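Local coordinates for protein bazooka, isoform C,LD29223p (Drosophila melanogaster, PDB 5OAK) that acts in cell polarity, its first PDZ domain binding the C-terminal PDZ-binding motif of Par6, at residues S17-T22 / G41-R46; G31-Q36 / I61-L66; D53-I58 / V86-G91. One frame throughout, in Å; residues are numbered along the deposited sequence.

Contact 1. Residues S17-T22 / G41-R46; sequences SPLGLT and GSRAER
The Pro-Leu-Gly-Leu run of residues 18 to 21 is the carboxylate-binding loop of the PDZ fold, and here, within the Par3 PDZ1 part of the fusion, it packs against the N terminus of the short helix 43-46. The direct polar link is a backbone one: Ala-44 N donates to Leu-19 O at 2.9 Å (157°), lying in the plane of that carbonyl. Beside it a water accepts from Arg-43 N at 3.0 Å and lies 3.2 Å from Pro-18 O, linking the two residues. Ser-42 is the N-cap. Its chi1 of 65° wedges OG between the backbone N and carbonyl carbon, where it accepts from Glu-45 N at 3.1 Å while also bonding Glu-39 O. The same residue turns CB onto the loop, 3.8 Å from Gly-20 CA, a close approach made possible by the bare glycine backbone. Ala-44 CB rests beside the loop backbone, 3.3 Å from Leu-19 O and 4.5 Å from Leu-21 CB. Arg-43 brings CB near the loop, then runs extended to a salt bridge with Glu-14. Leu-21 and Ala-44 both rest on Leu-49 and on strand 33-38, while strand 21-25 pairs at Thr-22 with a strand of a neighbouring subunit, where Leu-117 of the fused Par6 motif packs on Leu-21.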
loop_
_atom_site.group_PDB
_atom_site.type_symbol
_atom_site.label_atom_id
_atom_site.label_comp_id
_atom_site.label_asym_id
_atom_site.label_seq_id
_atom_site.Cartn_x
_atom_site.Cartn_y
_atom_site.Cartn_z
ATOM N N SER A 17 5.406 -9.134 -11.127
ATOM C CA SER A 17 5.897 -7.854 -11.592
ATOM C C SER A 17 5.649 -6.758 -10.576
ATOM O O SER A 17 4.567 -6.707 -9.999
ATOM C CB SER A 17 5.190 -7.480 -12.893
ATOM O OG SER A 17 5.443 -8.465 -13.905
ATOM N N PRO A 18 6.612 -5.854 -10.390
ATOM C CA PRO A 18 6.362 -4.773 -9.432
ATOM C C PRO A 18 5.176 -3.910 -9.865
ATOM O O PRO A 18 4.931 -3.722 -11.075
ATOM C CB PRO A 18 7.648 -3.943 -9.463
ATOM C CG PRO A 18 8.457 -4.507 -10.620
ATOM C CD PRO A 18 7.959 -5.826 -10.969
ATOM N N LEU A 19 4.429 -3.408 -8.892
ATOM C CA LEU A 19 3.310 -2.508 -9.158
ATOM C C LEU A 19 3.723 -1.056 -9.236
ATOM O O LEU A 19 2.974 -0.207 -9.743
ATOM C CB LEU A 19 2.222 -2.707 -8.099
ATOM C CG LEU A 19 1.756 -4.162 -8.088
ATOM C CD1 LEU A 19 0.662 -4.358 -7.090
ATOM C CD2 LEU A 19 1.268 -4.642 -9.496
ATOM N N GLY A 20 4.925 -0.763 -8.776
ATOM C CA GLY A 20 5.462 0.584 -8.932
ATOM C C GLY A 20 5.336 1.489 -7.722
ATOM O O GLY A 20 5.307 2.696 -7.861
ATOM N N LEU A 21 5.298 0.924 -6.523
ATOM C CA LEU A 21 5.052 1.602 -5.226
ATOM C C LEU A 21 6.290 1.490 -4.337
ATOM O O LEU A 21 6.730 0.337 -4.135
ATOM C CB LEU A 21 3.853 0.923 -4.474
ATOM C CG LEU A 21 3.363 1.522 -3.176
ATOM C CD1 LEU A 21 2.922 2.893 -3.540
ATOM C CD2 LEU A 21 2.216 0.722 -2.600
ATOM N N THR A 22 6.747 2.568 -3.724
ATOM C CA THR A 22 7.664 2.484 -2.615
ATOM C C THR A 22 6.921 3.047 -1.401
ATOM O O THR A 22 6.366 4.119 -1.501
ATOM C CB THR A 22 8.915 3.319 -2.879
ATOM O OG1 THR A 22 9.567 2.811 -4.042
ATOM C CG2 THR A 22 9.883 3.245 -1.703
ATOM N N GLY A 41 3.777 5.607 -15.128
ATOM C CA GLY A 41 3.263 4.623 -16.050
ATOM C C GLY A 41 2.923 3.290 -15.427
ATOM O O GLY A 41 2.476 2.370 -16.104
ATOM N N SER A 42 3.118 3.176 -14.117
ATOM C CA SER A 42 2.955 1.893 -13.430
ATOM C C SER A 42 1.519 1.582 -13.090
ATOM O O SER A 42 0.644 2.435 -13.174
ATOM C CB SER A 42 3.755 1.877 -12.124
ATOM O OG SER A 42 3.238 2.840 -11.172
ATOM N N ARG A 43 1.293 0.366 -12.633
ATOM C CA ARG A 43 -0.063 -0.028 -12.219
ATOM C C ARG A 43 -0.497 0.734 -11.015
ATOM O O ARG A 43 -1.674 1.069 -10.902
ATOM C CB ARG A 43 -0.134 -1.507 -12.021
ATOM C CG ARG A 43 0.199 -2.222 -13.390
ATOM C CD ARG A 43 -0.321 -3.611 -13.356
ATOM N NE ARG A 43 0.102 -4.393 -14.522
ATOM C CZ ARG A 43 -0.590 -4.463 -15.654
ATOM N NH1 ARG A 43 -1.782 -3.880 -15.756
ATOM N NH2 ARG A 43 -0.129 -5.186 -16.661
ATOM N N ALA A 44 0.425 1.042 -10.107
ATOM C CA ALA A 44 0.061 1.866 -8.949
ATOM C C ALA A 44 -0.327 3.275 -9.414
ATOM O O ALA A 44 -1.291 3.849 -8.903
ATOM C CB ALA A 44 1.252 1.940 -7.957
ATOM N N GLU A 45 0.426 3.852 -10.381
ATOM C CA GLU A 45 0.082 5.185 -10.870
ATOM C C GLU A 45 -1.296 5.175 -11.547
ATOM O O GLU A 45 -2.116 6.106 -11.335
ATOM C CB GLU A 45 1.159 5.725 -11.824
ATOM C CG GLU A 45 0.987 7.213 -12.109
ATOM C CD GLU A 45 1.998 7.761 -13.117
ATOM O OE1 GLU A 45 1.897 7.384 -14.283
ATOM O OE2 GLU A 45 2.889 8.555 -12.732
ATOM N N ARG A 46 -1.566 4.148 -12.347
ATOM C CA ARG A 46 -2.836 4.085 -13.033
ATOM C C ARG A 46 -3.989 3.950 -12.031
ATOM O O ARG A 46 -5.105 4.437 -12.286
ATOM C CB ARG A 46 -2.789 2.950 -14.053
ATOM C CG ARG A 46 -1.747 3.216 -15.161
ATOM C CD ARG A 46 -2.059 4.478 -16.037
ATOM N NE ARG A 46 -1.029 4.872 -17.048
ATOM C CZ ARG A 46 -0.823 4.246 -18.198
ATOM N NH1 ARG A 46 -1.509 3.170 -18.459
ATOM N NH2 ARG A 46 0.085 4.670 -19.087
HETATM O O HOH W 1 3.664 -1.417 -12.852
#

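Contact 2. Residues G31-Q36 / I61-L66; sequences GGLLVQ and IKLIGL
At the entry to strand 33-38 of this Par3 PDZ1 domain, the strand start meets the turn after strand 61-62 through apolar packing and one bridging water.

The apolar part is built on two leucines. Leu-33 and Leu-63 both hold CG anti to the carbonyl carbon (chi1 -68° and -58°), and their side chains cross at about a right angle, touching tip to tip with Leu-33 CD1 4.0 Å from Leu-63 CD1. Nearer the backbone, Leu-63 CB lies 4.1 Å from Gly-32 CA. Ile-64 adds an outer flank, its CG1 4.2 Å from Gly-31 C, at the exposed margin of the contact. Gly-31 and Gly-32 run in backbone conformations of positive phi, where a CB would be jammed against the carbonyl O of the preceding residue, and this by itself calls for glycine at both positions. Leu-33 also packs on Val-71 and Leu-75 of helix 68-78 and on Leu-115 of the fused Par6 motif of a neighbouring subunit, while Leu-63 leans on Ile-55.

The polar part is indirect. Water 2 accepts from Gly-32 N at 3.0 Å and donates to Leu-63 O at 2.7 Å. Around it, Gly-31 is fixed from both ends of its backbone, its N by Asp-26 and its O by Arg-54. The turn itself is type II, with Gly-65 as its third residue (phi 94°); Leu-66 N closes it on Leu-63 O at 3.1 Å, so this one carbonyl oxygen accepts from both the amide and the water.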
loop_
_atom_site.group_PDB
_atom_site.type_symbol
_atom_site.label_atom_id
_atom_site.label_comp_id
_atom_site.label_asym_id
_atom_site.label_seq_id
_atom_site.Cartn_x
_atom_site.Cartn_y
_atom_site.Cartn_z
ATOM N N GLY A 31 -0.114 5.070 11.934
ATOM C CA GLY A 31 0.063 3.757 11.367
ATOM C C GLY A 31 -0.401 3.691 9.947
ATOM O O GLY A 31 -0.794 4.713 9.330
ATOM N N GLY A 32 -0.291 2.503 9.365
ATOM C CA GLY A 32 -0.483 2.416 7.926
ATOM C C GLY A 32 0.843 2.552 7.198
ATOM O O GLY A 32 1.907 2.453 7.800
ATOM N N LEU A 33 0.762 2.737 5.886
ATOM C CA LEU A 33 1.943 2.840 5.045
ATOM C C LEU A 33 1.915 4.186 4.362
ATOM O O LEU A 33 0.903 4.559 3.759
ATOM C CB LEU A 33 1.962 1.723 3.990
ATOM C CG LEU A 33 2.166 0.288 4.571
ATOM C CD1 LEU A 33 1.811 -0.781 3.458
ATOM C CD2 LEU A 33 3.570 0.100 5.132
ATOM N N LEU A 34 3.028 4.900 4.399
ATOM C CA LEU A 34 3.158 6.185 3.704
ATOM C C LEU A 34 3.771 5.958 2.326
ATOM O O LEU A 34 4.818 5.354 2.197
ATOM C CB LEU A 34 4.032 7.126 4.549
ATOM C CG LEU A 34 4.215 8.560 4.112
ATOM C CD1 LEU A 34 2.893 9.276 4.037
ATOM C CD2 LEU A 34 5.134 9.211 5.150
ATOM N N VAL A 35 3.111 6.422 1.277
ATOM C CA VAL A 35 3.664 6.239 -0.068
ATOM C C VAL A 35 4.789 7.250 -0.316
ATOM O O VAL A 35 4.576 8.462 -0.208
ATOM C CB VAL A 35 2.533 6.377 -1.116
ATOM C CG1 VAL A 35 3.116 6.270 -2.574
ATOM C CG2 VAL A 35 1.469 5.281 -0.869
ATOM N N GLN A 36 5.992 6.758 -0.625
ATOM C CA GLN A 36 7.093 7.674 -0.893
ATOM C C GLN A 36 7.258 7.935 -2.382
ATOM O O GLN A 36 7.615 9.034 -2.794
ATOM C CB GLN A 36 8.396 7.107 -0.334
ATOM C CG GLN A 36 8.428 6.982 1.177
ATOM C CD GLN A 36 8.364 8.330 1.866
ATOM O OE1 GLN A 36 7.308 8.751 2.332
ATOM N NE2 GLN A 36 9.500 9.014 1.933
ATOM N N ILE A 61 -8.460 -5.426 4.922
ATOM C CA ILE A 61 -7.691 -5.674 6.150
ATOM C C ILE A 61 -7.146 -4.306 6.599
ATOM O O ILE A 61 -6.288 -3.698 5.927
ATOM C CB ILE A 61 -6.558 -6.675 5.970
ATOM C CG1 ILE A 61 -7.095 -8.012 5.436
ATOM C CG2 ILE A 61 -5.781 -6.848 7.293
ATOM C CD1 ILE A 61 -8.210 -8.580 6.262
ATOM N N LYS A 62 -7.667 -3.801 7.709
ATOM C CA LYS A 62 -7.204 -2.527 8.267
ATOM C C LYS A 62 -5.776 -2.641 8.767
ATOM O O LYS A 62 -5.428 -3.581 9.524
ATOM C CB LYS A 62 -8.137 -2.156 9.367
ATOM C CG LYS A 62 -9.420 -1.670 8.752
ATOM C CD LYS A 62 -10.410 -1.202 9.796
ATOM C CE LYS A 62 -11.795 -1.057 9.155
ATOM N NZ LYS A 62 -12.781 -0.565 10.144
ATOM N N LEU A 63 -4.926 -1.699 8.394
ATOM C CA LEU A 63 -3.528 -1.795 8.782
ATOM C C LEU A 63 -3.237 -1.172 10.156
ATOM O O LEU A 63 -2.238 -1.545 10.804
ATOM C CB LEU A 63 -2.636 -1.123 7.760
ATOM C CG LEU A 63 -2.755 -1.695 6.322
ATOM C CD1 LEU A 63 -1.701 -1.020 5.422
ATOM C CD2 LEU A 63 -2.574 -3.218 6.315
ATOM N N ILE A 64 -4.054 -0.217 10.617
ATOM C CA ILE A 64 -3.771 0.443 11.906
ATOM C C ILE A 64 -3.903 -0.595 13.037
ATOM O O ILE A 64 -4.838 -1.401 13.033
ATOM C CB ILE A 64 -4.725 1.632 12.112
ATOM C CG1 ILE A 64 -4.323 2.793 11.188
ATOM C CG2 ILE A 64 -4.702 2.140 13.527
ATOM C CD1 ILE A 64 -5.426 3.934 11.152
ATOM N N GLY A 65 -2.906 -0.638 13.935
ATOM C CA GLY A 65 -2.903 -1.575 15.051
ATOM C C GLY A 65 -2.146 -2.840 14.737
ATOM O O GLY A 65 -1.854 -3.612 15.675
ATOM N N LEU A 66 -1.818 -3.086 13.479
ATOM C CA LEU A 66 -1.050 -4.289 13.156
ATOM C C LEU A 66 0.439 -4.031 13.353
ATOM O O LEU A 66 0.920 -2.889 13.152
ATOM C CB LEU A 66 -1.290 -4.747 11.712
ATOM C CG LEU A 66 -2.727 -5.131 11.396
ATOM C CD1 LEU A 66 -2.776 -5.691 9.949
ATOM C CD2 LEU A 66 -3.288 -6.142 12.377
HETATM O O HOH W 2 0.119 -0.160 10.658
#

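Contact 3. Residues D53-I58 / V86-G91; sequences DRILEI and VRVLRG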
loop_
_atom_site.group_PDB
_atom_site.type_symbol
_atom_site.label_atom_id
_atom_site.label_comp_id
_atom_site.label_asym_id
_atom_site.label_seq_id
_atom_site.Cartn_x
_atom_site.Cartn_y
_atom_site.Cartn_z
ATOM N N ASP A 53 0.311 9.715 0.004
ATOM C CA ASP A 53 -0.865 8.950 0.415
ATOM C C ASP A 53 -0.510 8.144 1.667
ATOM O O ASP A 53 0.584 7.584 1.746
ATOM C CB ASP A 53 -1.259 7.919 -0.626
ATOM C CG ASP A 53 -1.945 8.488 -1.849
ATOM O OD1 ASP A 53 -2.356 9.690 -1.879
ATOM O OD2 ASP A 53 -2.138 7.653 -2.775
ATOM N N ARG A 54 -1.446 8.027 2.595
ATOM C CA ARG A 54 -1.312 7.097 3.701
ATOM C C ARG A 54 -2.273 5.941 3.469
ATOM O O ARG A 54 -3.483 6.126 3.445
ATOM C CB ARG A 54 -1.616 7.773 5.037
ATOM C CG ARG A 54 -1.406 6.860 6.232
ATOM C CD ARG A 54 -1.096 7.641 7.498
ATOM N NE ARG A 54 -2.289 8.272 8.037
ATOM C CZ ARG A 54 -2.966 7.827 9.089
ATOM N NH1 ARG A 54 -4.044 8.475 9.495
ATOM N NH2 ARG A 54 -2.572 6.741 9.732
ATOM N N ILE A 55 -1.724 4.751 3.283
ATOM C CA ILE A 55 -2.536 3.564 3.002
ATOM C C ILE A 55 -3.027 3.017 4.339
ATOM O O ILE A 55 -2.212 2.685 5.204
ATOM C CB ILE A 55 -1.722 2.491 2.280
ATOM C CG1 ILE A 55 -1.310 3.003 0.887
ATOM C CG2 ILE A 55 -2.554 1.209 2.196
ATOM C CD1 ILE A 55 -0.196 2.091 0.263
ATOM N N LEU A 56 -4.342 2.899 4.498
ATOM C CA LEU A 56 -4.947 2.477 5.756
ATOM C C LEU A 56 -5.468 1.045 5.733
ATOM O O LEU A 56 -5.658 0.439 6.781
ATOM C CB LEU A 56 -6.091 3.419 6.119
ATOM C CG LEU A 56 -5.712 4.886 6.286
ATOM C CD1 LEU A 56 -6.923 5.682 6.739
ATOM C CD2 LEU A 56 -4.575 5.023 7.283
ATOM N N GLU A 57 -5.718 0.520 4.545
ATOM C CA GLU A 57 -6.428 -0.758 4.446
ATOM C C GLU A 57 -6.118 -1.388 3.109
ATOM O O GLU A 57 -6.044 -0.664 2.082
ATOM C CB GLU A 57 -7.949 -0.525 4.615
ATOM C CG GLU A 57 -8.833 -1.749 4.602
ATOM C CD GLU A 57 -10.296 -1.392 4.888
ATOM O OE1 GLU A 57 -11.207 -2.208 4.631
ATOM O OE2 GLU A 57 -10.536 -0.275 5.381
ATOM N N ILE A 58 -5.937 -2.712 3.093
ATOM C CA ILE A 58 -5.666 -3.415 1.835
ATOM C C ILE A 58 -6.567 -4.620 1.768
ATOM O O ILE A 58 -6.530 -5.454 2.665
ATOM C CB ILE A 58 -4.183 -3.856 1.706
ATOM C CG1 ILE A 58 -3.283 -2.617 1.798
ATOM C CG2 ILE A 58 -3.971 -4.587 0.327
ATOM C CD1 ILE A 58 -1.833 -2.960 1.827
ATOM N N VAL A 86 -7.269 -0.540 -2.192
ATOM C CA VAL A 86 -6.406 0.155 -1.232
ATOM C C VAL A 86 -7.084 1.408 -0.762
ATOM O O VAL A 86 -7.456 2.258 -1.585
ATOM C CB VAL A 86 -5.070 0.502 -1.948
ATOM C CG1 VAL A 86 -4.083 1.156 -1.003
ATOM C CG2 VAL A 86 -4.456 -0.768 -2.549
ATOM N N ARG A 87 -7.290 1.549 0.536
ATOM C CA ARG A 87 -7.945 2.755 1.030
ATOM C C ARG A 87 -6.896 3.736 1.505
ATOM O O ARG A 87 -6.015 3.346 2.302
ATOM C CB ARG A 87 -8.912 2.416 2.188
ATOM C CG ARG A 87 -9.664 3.646 2.639
ATOM C CD ARG A 87 -10.888 3.243 3.524
ATOM N NE ARG A 87 -10.493 2.502 4.712
ATOM C CZ ARG A 87 -10.121 3.026 5.883
ATOM N NH1 ARG A 87 -10.071 4.354 6.036
ATOM N NH2 ARG A 87 -9.763 2.195 6.904
ATOM N N VAL A 88 -6.931 4.974 0.983
ATOM C CA VAL A 88 -5.897 5.943 1.322
ATOM C C VAL A 88 -6.479 7.263 1.880
ATOM O O VAL A 88 -7.588 7.651 1.532
ATOM C CB VAL A 88 -4.967 6.289 0.098
ATOM C CG1 VAL A 88 -4.333 5.023 -0.469
ATOM C CG2 VAL A 88 -5.724 7.037 -0.989
ATOM N N LEU A 89 -5.683 7.943 2.703
ATOM C CA LEU A 89 -5.877 9.368 2.966
ATOM C C LEU A 89 -4.868 10.128 2.149
ATOM O O LEU A 89 -3.669 9.817 2.219
ATOM C CB LEU A 89 -5.657 9.688 4.445
ATOM C CG LEU A 89 -6.753 9.334 5.406
ATOM C CD1 LEU A 89 -6.347 9.705 6.855
ATOM C CD2 LEU A 89 -8.055 10.053 4.993
ATOM N N ARG A 90 -5.308 11.139 1.415
ATOM C CA ARG A 90 -4.383 11.901 0.575
ATOM C C ARG A 90 -3.507 12.808 1.443
ATOM O O ARG A 90 -3.957 13.253 2.484
ATOM C CB ARG A 90 -5.164 12.742 -0.419
ATOM C CG ARG A 90 -6.018 11.930 -1.379
ATOM C CD ARG A 90 -5.179 11.020 -2.213
ATOM N NE ARG A 90 -5.945 10.505 -3.352
ATOM C CZ ARG A 90 -5.415 9.732 -4.283
ATOM N NH1 ARG A 90 -4.145 9.359 -4.136
ATOM N NH2 ARG A 90 -6.140 9.306 -5.332
ATOM N N GLY A 91 -2.280 13.098 0.993
ATOM C CA GLY A 91 -1.351 13.942 1.734
ATOM C C GLY A 91 -1.703 15.415 1.753
ATOM O O GLY A 91 -2.642 15.831 1.081
HETATM O O HOH W 3 -1.217 12.038 -1.588
#
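Leu-56 forms a bump between strands 54-58 and 83-89. Its CB lies over one face of the Arg-87 guanidinium, and its CD1 fits between Arg-87 NH1 and Leu-89 CG, 3.5 and 3.9 Å away. Its other methyl, CD2, sits over a face of the Arg-54 guanidinium, whose NH2 bonds Gly-31 O. Arg-54 bends at chi3 (75°) and runs alongside Leu-89. Arg-87 also bends at chi3, which turns its edge to Glu-57: NE and NH2 both grip OE2, at 2.9 and 3.0 Å, with the carboxylate turned steeply (78°) from the guanidinium plane.

Leu-56 gains this place from a beta bulge in an antiparallel ladder of the PDZ sheet. The register slips by one after the Ile-55/Val-88 pair, and Leu-56 N donates almost straight to Arg-87 O at 2.8 Å (175°).

On the other face, Ile-55 sets CG2 against Val-86 CG1 (3.5 Å) and CG1 against Val-88 CG1. At the end of the ladder Asp-53, which also accepts from Arg-50 N through OD2, meets Arg-90 by a salt bridge: NH1 reaches the syn lone pair of OD1 at 2.9 Å, while Val-88 CG2 lies over the guanidinium face.

How the contacts relate
From the N terminus, contact 1 closes first, returning the carboxylate-binding loop at 17-22 to the short helix beyond strand 33-38. Contact 2 opens inside the chain span that contact 1 closes, at 31-36, and ends after it at 61-66, so the two cross. Contact 3 opens at 53-58, within the span of contact 2, and closes at 86-91, the last modelled residues, so it crosses contact 2 but follows contact 1 in series. Strand 33-38 is the common neighbour: it pairs with strand 21-25 through Thr-22 and Gln-36, and with strand 54-58 through Leu-33 and Ile-55. Leu-21 also meets Ile-55, drawing contacts 1 and 3 together in the core.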